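Local coordinates for protein glycosaminoglycan xylosylkinase (Hydra vulgaris, PDB 5XOM) that probably phosphorylates the xylose of the proteoglycan linkage region, as a Fam20-family sugar kinase with a kinase-like fold, at residues Lys81-Tyr89 with Glu163-Leu172; Ser267-Asn275 with Leu364-Gln372. One frame throughout, in Å; residues are numbered along the deposited sequence.

Contact 1: Lys81-Tyr89 with Glu163-Leu172; sequences KITQATTGY and EVLPVAAKKL
A single beta bridge, Ala85 to Ala168, joins strand 82-86, at the edge of the antiparallel sheet, to the connection between helices 160-164 and 170-173. Two backbone bonds define it. Ala169 N reaches Ala85 O at 2.8 Å, almost straight at 171°, while Ala85 N meets Val167 O at 3.2 Å from above the carbonyl plane, at 141°. From the bridge, Ala85 CB touches Leu172 CD2 (3.8 Å) and Val164 CG1 (4.0 Å), both on the same side of it, and Phe98 of the neighbouring strand packs on the same alanine. Val167 CB already lies against Thr83 O; the torsion (CG1 anti to the carbonyl carbon, chi1 -61°) adds CG1 to that contact and turns CG2 toward Gln84 CA and Ile82, the two side chains crossing at about a right angle. Toward Ile82 the backbones diverge, and water fills in: one links Ile82 O to Glu163 O, another Ile82 N to Glu163 OE1, an oxygen also salt-bridged to Arg156. At the far end Lys171 lays CD 3.3 Å from Thr87 O and 3.5 Å from CE2 of the poorly ordered Tyr89, meeting the ring obliquely. Lacking CD, an alanine here would probably leave Thr87 O without aliphatic cover and that ring with less to lean on. Ala169, N-cap of helix 170-173, thus ties a helix start to an edge strand through an isolated bridge.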
loop_
_atom_site.group_PDB
_atom_site.type_symbol
_atom_site.label_atom_id
_atom_site.label_comp_id
_atom_site.label_asym_id
_atom_site.label_seq_id
_atom_site.Cartn_x
_atom_site.Cartn_y
_atom_site.Cartn_z
ATOM N N LYS A 81 -1.927 -23.199 -9.230
ATOM C CA LYS A 81 -1.662 -24.490 -9.852
ATOM C C LYS A 81 -0.307 -24.490 -10.550
ATOM O O LYS A 81 0.066 -23.526 -11.225
ATOM C CB LYS A 81 -2.770 -24.822 -10.856
ATOM C CG LYS A 81 -2.558 -26.111 -11.639
ATOM C CD LYS A 81 -3.721 -26.386 -12.589
ATOM C CE LYS A 81 -3.527 -27.698 -13.337
ATOM N NZ LYS A 81 -2.363 -27.649 -14.269
ATOM N N ILE A 82 0.427 -25.587 -10.395
ATOM C CA ILE A 82 1.711 -25.771 -11.064
ATOM C C ILE A 82 1.456 -26.348 -12.452
ATOM O O ILE A 82 0.890 -27.439 -12.587
ATOM C CB ILE A 82 2.630 -26.687 -10.245
ATOM C CG1 ILE A 82 2.947 -26.043 -8.891
ATOM C CG2 ILE A 82 3.909 -27.008 -11.020
ATOM C CD1 ILE A 82 3.639 -26.985 -7.920
ATOM N N THR A 83 1.897 -25.634 -13.488
ATOM C CA THR A 83 1.670 -26.089 -14.852
ATOM C C THR A 83 2.897 -26.712 -15.495
ATOM O O THR A 83 2.747 -27.472 -16.455
ATOM C CB THR A 83 1.172 -24.932 -15.733
ATOM O OG1 THR A 83 2.192 -23.936 -15.845
ATOM C CG2 THR A 83 -0.080 -24.307 -15.142
ATOM N N GLN A 84 4.096 -26.431 -14.987
ATOM C CA GLN A 84 5.324 -27.042 -15.482
ATOM C C GLN A 84 6.297 -27.172 -14.321
ATOM O O GLN A 84 6.231 -26.408 -13.357
ATOM C CB GLN A 84 5.995 -26.219 -16.597
ATOM C CG GLN A 84 5.084 -25.735 -17.712
ATOM C CD GLN A 84 4.619 -26.858 -18.615
ATOM O OE1 GLN A 84 5.167 -27.963 -18.587
ATOM N NE2 GLN A 84 3.593 -26.587 -19.413
ATOM N N ALA A 85 7.209 -28.139 -14.429
ATOM C CA ALA A 85 8.251 -28.320 -13.428
ATOM C C ALA A 85 9.507 -28.856 -14.099
ATOM O O ALA A 85 9.430 -29.760 -14.933
ATOM C CB ALA A 85 7.801 -29.276 -12.313
ATOM N N THR A 86 10.660 -28.290 -13.739
ATOM C CA THR A 86 11.932 -28.750 -14.281
ATOM C C THR A 86 13.052 -28.492 -13.280
ATOM O O THR A 86 12.825 -28.032 -12.158
ATOM C CB THR A 86 12.240 -28.083 -15.625
ATOM O OG1 THR A 86 13.438 -28.655 -16.169
ATOM C CG2 THR A 86 12.423 -26.591 -15.455
ATOM N N THR A 87 14.273 -28.812 -13.704
ATOM C CA THR A 87 15.469 -28.634 -12.898
ATOM C C THR A 87 16.653 -28.494 -13.846
ATOM O O THR A 87 16.576 -28.881 -15.015
ATOM C CB THR A 87 15.668 -29.811 -11.936
ATOM O OG1 THR A 87 16.623 -29.454 -10.935
ATOM C CG2 THR A 87 16.165 -31.048 -12.693
ATOM N N GLY A 88 17.755 -27.928 -13.345
ATOM C CA GLY A 88 18.862 -27.529 -14.186
ATOM C C GLY A 88 20.182 -28.202 -13.834
ATOM O O GLY A 88 20.359 -28.772 -12.750
ATOM N N TYR A 89 21.128 -28.100 -14.772
ATOM C CA TYR A 89 22.475 -28.623 -14.579
ATOM C C TYR A 89 23.385 -27.619 -13.892
ATOM O O TYR A 89 24.403 -28.010 -13.310
ATOM C CB TYR A 89 23.100 -29.020 -15.923
ATOM C CG TYR A 89 22.527 -30.269 -16.561
ATOM C CD1 TYR A 89 23.031 -31.527 -16.251
ATOM C CD2 TYR A 89 21.500 -30.188 -17.496
ATOM C CE1 TYR A 89 22.519 -32.673 -16.842
ATOM C CE2 TYR A 89 20.980 -31.327 -18.092
ATOM C CZ TYR A 89 21.493 -32.566 -17.762
ATOM O OH TYR A 89 20.976 -33.700 -18.354
ATOM N N GLU A 163 0.906 -33.028 -8.293
ATOM C CA GLU A 163 1.189 -31.695 -8.814
ATOM C C GLU A 163 2.450 -31.595 -9.657
ATOM O O GLU A 163 2.490 -30.770 -10.570
ATOM C CB GLU A 163 1.318 -30.687 -7.667
ATOM C CG GLU A 163 0.117 -30.577 -6.756
ATOM C CD GLU A 163 0.316 -29.506 -5.695
ATOM O OE1 GLU A 163 0.136 -28.310 -6.011
ATOM O OE2 GLU A 163 0.668 -29.854 -4.547
ATOM N N VAL A 164 3.481 -32.382 -9.377
ATOM C CA VAL A 164 4.767 -32.234 -10.052
ATOM C C VAL A 164 4.961 -33.281 -11.144
ATOM O O VAL A 164 5.252 -32.939 -12.290
ATOM C CB VAL A 164 5.918 -32.271 -9.023
ATOM C CG1 VAL A 164 7.260 -32.306 -9.734
ATOM C CG2 VAL A 164 5.834 -31.060 -8.113
ATOM N N LEU A 165 4.807 -34.561 -10.805
ATOM C CA LEU A 165 5.070 -35.614 -11.784
ATOM C C LEU A 165 4.285 -35.480 -13.087
ATOM O O LEU A 165 4.892 -35.671 -14.153
ATOM C CB LEU A 165 4.822 -36.993 -11.156
ATOM C CG LEU A 165 5.879 -37.513 -10.187
ATOM C CD1 LEU A 165 5.534 -38.929 -9.739
ATOM C CD2 LEU A 165 7.257 -37.471 -10.831
ATOM N N PRO A 166 2.986 -35.156 -13.100
ATOM C CA PRO A 166 2.283 -35.087 -14.392
ATOM C C PRO A 166 2.675 -33.904 -15.268
ATOM O O PRO A 166 2.202 -33.830 -16.408
ATOM C CB PRO A 166 0.797 -35.009 -13.996
ATOM C CG PRO A 166 0.761 -34.728 -12.550
ATOM C CD PRO A 166 2.063 -35.095 -11.950
ATOM N N VAL A 167 3.533 -32.990 -14.809
ATOM C CA VAL A 167 3.938 -31.853 -15.632
ATOM C C VAL A 167 5.450 -31.697 -15.601
ATOM O O VAL A 167 5.984 -30.677 -16.046
ATOM C CB VAL A 167 3.266 -30.539 -15.180
ATOM C CG1 VAL A 167 1.748 -30.625 -15.296
ATOM C CG2 VAL A 167 3.694 -30.172 -13.760
ATOM N N ALA A 168 6.151 -32.707 -15.094
ATOM C CA ALA A 168 7.592 -32.599 -14.927
ATOM C C ALA A 168 8.292 -32.852 -16.252
ATOM O O ALA A 168 7.990 -33.825 -16.948
ATOM C CB ALA A 168 8.089 -33.599 -13.882
ATOM N N ALA A 169 9.248 -31.994 -16.587
ATOM C CA ALA A 169 10.091 -32.276 -17.735
ATOM C C ALA A 169 10.964 -33.493 -17.458
ATOM O O ALA A 169 11.260 -33.824 -16.305
ATOM C CB ALA A 169 10.968 -31.074 -18.076
ATOM N N LYS A 170 11.387 -34.160 -18.539
ATOM C CA LYS A 170 12.217 -35.345 -18.374
ATOM C C LYS A 170 13.454 -35.088 -17.532
ATOM O O LYS A 170 13.868 -35.958 -16.758
ATOM C CB LYS A 170 12.709 -35.896 -19.702
ATOM C CG LYS A 170 12.578 -37.366 -19.761
ATOM C CD LYS A 170 13.696 -37.786 -20.656
ATOM C CE LYS A 170 13.651 -39.267 -20.861
ATOM N NZ LYS A 170 14.796 -39.554 -21.712
ATOM N N LYS A 171 14.061 -33.912 -17.671
ATOM C CA LYS A 171 15.278 -33.622 -16.929
ATOM C C LYS A 171 15.065 -33.801 -15.435
ATOM O O LYS A 171 15.951 -34.295 -14.726
ATOM C CB LYS A 171 15.756 -32.203 -17.225
ATOM C CG LYS A 171 17.242 -32.069 -17.485
ATOM C CD LYS A 171 17.605 -30.602 -17.641
ATOM C CE LYS A 171 16.667 -29.884 -18.599
ATOM N NZ LYS A 171 17.028 -28.443 -18.728
ATOM N N LEU A 172 13.890 -33.423 -14.942
ATOM C CA LEU A 172 13.565 -33.562 -13.533
ATOM C C LEU A 172 12.979 -34.936 -13.221
ATOM O O LEU A 172 13.384 -35.574 -12.243
ATOM C CB LEU A 172 12.589 -32.456 -13.115
ATOM C CG LEU A 172 11.869 -32.608 -11.775
ATOM C CD1 LEU A 172 12.855 -32.501 -10.626
ATOM C CD2 LEU A 172 10.778 -31.555 -11.628
HETATM O O HOH W 1 -0.686 -27.562 -8.499
HETATM O O HOH W 2 0.303 -29.810 -11.472
HETATM O O HOH W 3 7.555 -29.098 -18.176
#

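Contact 2: Ser267-Asn275 with Leu364-Gln372; sequences SIFDFLIGN and LDRRLLLVQ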
loop_
_atom_site.group_PDB
_atom_site.type_symbol
_atom_site.label_atom_id
_atom_site.label_comp_id
_atom_site.label_asym_id
_atom_site.label_seq_id
_atom_site.Cartn_x
_atom_site.Cartn_y
_atom_site.Cartn_z
ATOM N N SER A 267 25.681 -6.799 4.456
ATOM C CA SER A 267 26.513 -7.522 5.412
ATOM C C SER A 267 25.858 -7.567 6.787
ATOM O O SER A 267 25.991 -8.564 7.505
ATOM C CB SER A 267 27.900 -6.887 5.503
ATOM O OG SER A 267 27.871 -5.696 6.268
ATOM N N ILE A 268 25.126 -6.514 7.155
ATOM C CA ILE A 268 24.360 -6.528 8.396
ATOM C C ILE A 268 23.231 -7.547 8.304
ATOM O O ILE A 268 23.004 -8.337 9.230
ATOM C CB ILE A 268 23.823 -5.118 8.702
ATOM C CG1 ILE A 268 24.968 -4.190 9.115
ATOM C CG2 ILE A 268 22.736 -5.164 9.774
ATOM C CD1 ILE A 268 24.580 -2.727 9.136
ATOM N N PHE A 269 22.511 -7.546 7.180
ATOM C CA PHE A 269 21.426 -8.500 6.987
ATOM C C PHE A 269 21.955 -9.931 6.978
ATOM O O PHE A 269 21.383 -10.816 7.623
ATOM C CB PHE A 269 20.694 -8.161 5.688
ATOM C CG PHE A 269 19.673 -9.182 5.248
ATOM C CD1 PHE A 269 18.402 -9.198 5.805
ATOM C CD2 PHE A 269 19.964 -10.079 4.226
ATOM C CE1 PHE A 269 17.450 -10.112 5.388
ATOM C CE2 PHE A 269 19.007 -11.002 3.792
ATOM C CZ PHE A 269 17.746 -11.013 4.381
ATOM N N ASP A 270 23.067 -10.168 6.279
ATOM C CA ASP A 270 23.644 -11.508 6.239
ATOM C C ASP A 270 24.176 -11.936 7.599
ATOM O O ASP A 270 24.121 -13.125 7.942
ATOM C CB ASP A 270 24.752 -11.576 5.187
ATOM C CG ASP A 270 24.205 -11.732 3.776
ATOM O OD1 ASP A 270 23.066 -12.245 3.625
ATOM O OD2 ASP A 270 24.904 -11.351 2.816
ATOM N N PHE A 271 24.703 -10.989 8.373
ATOM C CA PHE A 271 25.203 -11.310 9.705
ATOM C C PHE A 271 24.073 -11.735 10.632
ATOM O O PHE A 271 24.242 -12.667 11.428
ATOM C CB PHE A 271 25.963 -10.122 10.288
ATOM C CG PHE A 271 26.306 -10.277 11.746
ATOM C CD1 PHE A 271 27.259 -11.192 12.167
ATOM C CD2 PHE A 271 25.636 -9.536 12.701
ATOM C CE1 PHE A 271 27.561 -11.332 13.527
ATOM C CE2 PHE A 271 25.929 -9.680 14.051
ATOM C CZ PHE A 271 26.886 -10.572 14.463
ATOM N N LEU A 272 22.914 -11.065 10.559
ATOM C CA LEU A 272 21.806 -11.436 11.440
ATOM C C LEU A 272 21.283 -12.835 11.135
ATOM O O LEU A 272 20.903 -13.569 12.053
ATOM C CB LEU A 272 20.663 -10.423 11.357
ATOM C CG LEU A 272 21.009 -8.970 11.666
ATOM C CD1 LEU A 272 19.971 -8.042 11.038
ATOM C CD2 LEU A 272 21.132 -8.775 13.182
ATOM N N ILE A 273 21.235 -13.221 9.855
ATOM C CA ILE A 273 20.704 -14.537 9.508
ATOM C C ILE A 273 21.780 -15.615 9.469
ATOM O O ILE A 273 21.442 -16.805 9.356
ATOM C CB ILE A 273 19.940 -14.495 8.168
ATOM C CG1 ILE A 273 20.883 -14.212 6.995
ATOM C CG2 ILE A 273 18.814 -13.460 8.239
ATOM C CD1 ILE A 273 20.181 -14.205 5.640
ATOM N N GLY A 274 23.052 -15.248 9.592
ATOM C CA GLY A 274 24.121 -16.228 9.574
ATOM C C GLY A 274 24.514 -16.701 8.190
ATOM O O GLY A 274 24.985 -17.832 8.045
ATOM N N ASN A 275 24.337 -15.862 7.166
ATOM C CA ASN A 275 24.686 -16.204 5.789
ATOM C C ASN A 275 26.119 -15.756 5.534
ATOM O O ASN A 275 26.385 -14.576 5.288
ATOM C CB ASN A 275 23.719 -15.552 4.803
ATOM C CG ASN A 275 24.133 -15.759 3.346
ATOM O OD1 ASN A 275 23.805 -14.955 2.472
ATOM N ND2 ASN A 275 24.826 -16.849 3.074
ATOM N N LEU A 364 18.874 -13.846 16.550
ATOM C CA LEU A 364 18.622 -12.562 15.890
ATOM C C LEU A 364 18.793 -11.394 16.854
ATOM O O LEU A 364 19.487 -10.417 16.551
ATOM C CB LEU A 364 17.206 -12.558 15.323
ATOM C CG LEU A 364 17.018 -13.319 14.024
ATOM C CD1 LEU A 364 15.556 -13.309 13.661
ATOM C CD2 LEU A 364 17.880 -12.716 12.915
ATOM N N ASP A 365 18.139 -11.467 18.017
ATOM C CA ASP A 365 18.225 -10.376 18.982
ATOM C C ASP A 365 19.640 -10.224 19.507
ATOM O O ASP A 365 20.119 -9.099 19.703
ATOM C CB ASP A 365 17.250 -10.613 20.136
ATOM C CG ASP A 365 15.816 -10.702 19.669
ATOM O OD1 ASP A 365 15.023 -11.416 20.320
ATOM O OD2 ASP A 365 15.472 -10.062 18.656
ATOM N N ARG A 366 20.325 -11.345 19.750
ATOM C CA ARG A 366 21.719 -11.279 20.176
ATOM C C ARG A 366 22.585 -10.605 19.121
ATOM O O ARG A 366 23.424 -9.756 19.441
ATOM C CB ARG A 366 22.241 -12.684 20.485
ATOM C CG ARG A 366 23.654 -12.708 21.048
ATOM C CD ARG A 366 24.074 -14.127 21.440
ATOM N NE ARG A 366 24.191 -14.976 20.262
ATOM C CZ ARG A 366 23.374 -15.989 19.990
ATOM N NH1 ARG A 366 22.387 -16.288 20.824
ATOM N NH2 ARG A 366 23.542 -16.697 18.880
ATOM N N ARG A 367 22.386 -10.961 17.853
ATOM C CA ARG A 367 23.242 -10.415 16.808
ATOM C C ARG A 367 22.926 -8.954 16.515
ATOM O O ARG A 367 23.809 -8.211 16.072
ATOM C CB ARG A 367 23.106 -11.260 15.548
ATOM C CG ARG A 367 23.751 -12.627 15.671
ATOM C CD ARG A 367 23.232 -13.585 14.623
ATOM N NE ARG A 367 23.598 -14.955 14.961
ATOM C CZ ARG A 367 23.062 -16.034 14.399
ATOM N NH1 ARG A 367 22.130 -15.902 13.464
ATOM N NH2 ARG A 367 23.455 -17.245 14.775
ATOM N N LEU A 368 21.691 -8.519 16.772
ATOM C CA LEU A 368 21.365 -7.109 16.602
ATOM C C LEU A 368 22.168 -6.248 17.567
ATOM O O LEU A 368 22.694 -5.196 17.180
ATOM C CB LEU A 368 19.862 -6.894 16.787
ATOM C CG LEU A 368 19.333 -5.457 16.759
ATOM C CD1 LEU A 368 19.757 -4.747 15.485
ATOM C CD2 LEU A 368 17.819 -5.448 16.893
ATOM N N LEU A 369 22.321 -6.700 18.817
ATOM C CA LEU A 369 23.166 -5.973 19.760
ATOM C C LEU A 369 24.623 -5.975 19.316
ATOM O O LEU A 369 25.339 -4.987 19.512
ATOM C CB LEU A 369 23.043 -6.554 21.166
ATOM C CG LEU A 369 21.685 -6.388 21.843
ATOM C CD1 LEU A 369 21.731 -6.966 23.248
ATOM C CD2 LEU A 369 21.272 -4.920 21.866
ATOM N N LEU A 370 25.095 -7.092 18.757
ATOM C CA LEU A 370 26.464 -7.128 18.259
ATOM C C LEU A 370 26.658 -6.160 17.094
ATOM O O LEU A 370 27.751 -5.608 16.925
ATOM C CB LEU A 370 26.839 -8.552 17.847
ATOM C CG LEU A 370 26.796 -9.630 18.940
ATOM C CD1 LEU A 370 27.004 -11.016 18.339
ATOM C CD2 LEU A 370 27.834 -9.336 20.036
ATOM N N VAL A 371 25.616 -5.941 16.283
ATOM C CA VAL A 371 25.689 -4.936 15.223
ATOM C C VAL A 371 25.811 -3.544 15.824
ATOM O O VAL A 371 26.654 -2.740 15.407
ATOM C CB VAL A 371 24.457 -5.040 14.307
ATOM C CG1 VAL A 371 24.357 -3.821 13.400
ATOM C CG2 VAL A 371 24.522 -6.295 13.478
ATOM N N GLN A 372 24.977 -3.247 16.821
ATOM C CA GLN A 372 25.040 -1.957 17.497
ATOM C C GLN A 372 26.429 -1.708 18.078
ATOM O O GLN A 372 26.965 -0.599 17.971
ATOM C CB GLN A 372 23.963 -1.893 18.577
ATOM C CG GLN A 372 23.918 -0.594 19.366
ATOM C CD GLN A 372 22.750 -0.558 20.340
ATOM O OE1 GLN A 372 21.972 0.400 20.372
ATOM N NE2 GLN A 372 22.633 -1.599 21.155
#
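Helices 259-273 and 358-382 pack here with a single knob-into-hole contact in the kinase-like domain, Leu272 being the knob. Their local axes approach to 9.1 Å at 143°. The hole is formed by Leu364, Arg367, Leu368 and Val371. Into it goes the CD2 branch of Leu272, which stands 3.6 Å from Leu368 N, while Leu272 CB lies 3.9 Å from Leu364 CD2. Beside the knob, the ring of Phe271 has CG anti to the backbone N (chi1 170°), a torsion that carries it across to the second helix. It presents its edge there: CE2 is 3.3 Å from Arg367 O, and Leu370 CD1, also near the ring plane, is 3.9 Å from Phe271 CZ. Val371 CG2 comes to the ring obliquely, 3.5 Å from Phe271 CD2, and the side chains of Val371 and Ile268 cross at about a right angle, meeting through CG1 and CG2. The polar link is made by Arg367, whose extended chain first runs past the ring, with CB 3.6 Å from Phe271 CE2. Its NH1 then donates to Leu272 O at 3.0 Å and 158°. The oxygen lies in the guanidinium plane, although the nitrogen sits above the plane of the carbonyl. Asp307 pairs with Arg367 NE while NH1 holds Leu272 O, and the two bonds together limit how the guanidinium can turn; the other oxygen of Asp307 pairs with Arg366. Helix 259-273 closes in a Schellman motif: Asn275 N bonds to Asp270 O, Gly274 N weakly to Phe271 O, and Gly274 adopts a positive phi at which a side chain would collide with the preceding carbonyl. The contact is thus a helix pair of the C-terminal lobe, joined by a leucine knob and by an arginine at a Schellman-terminated helix end.

Overall arrangement
Contacts 1 and 2 lie on opposite sides of the chain's centre, their centres 37 Å apart and their nearest atoms about 20 Å apart, and they share no helix or strand. Contact 1 is partly buried on the periphery of the antiparallel sheet; it is held by backbone bonds and bridging water, with alanine, valine, isoleucine and leucine packed around them and a lysine and a tyrosine at its more exposed end. Contact 2 is buried among helices, eight of its ten touching residues being enclosed, and relies on one leucine knob with phenylalanine and valine packed beside it. Its single cross-segment hydrogen bond comes from a side chain, whereas both direct ones of contact 1 are main chain to main chain.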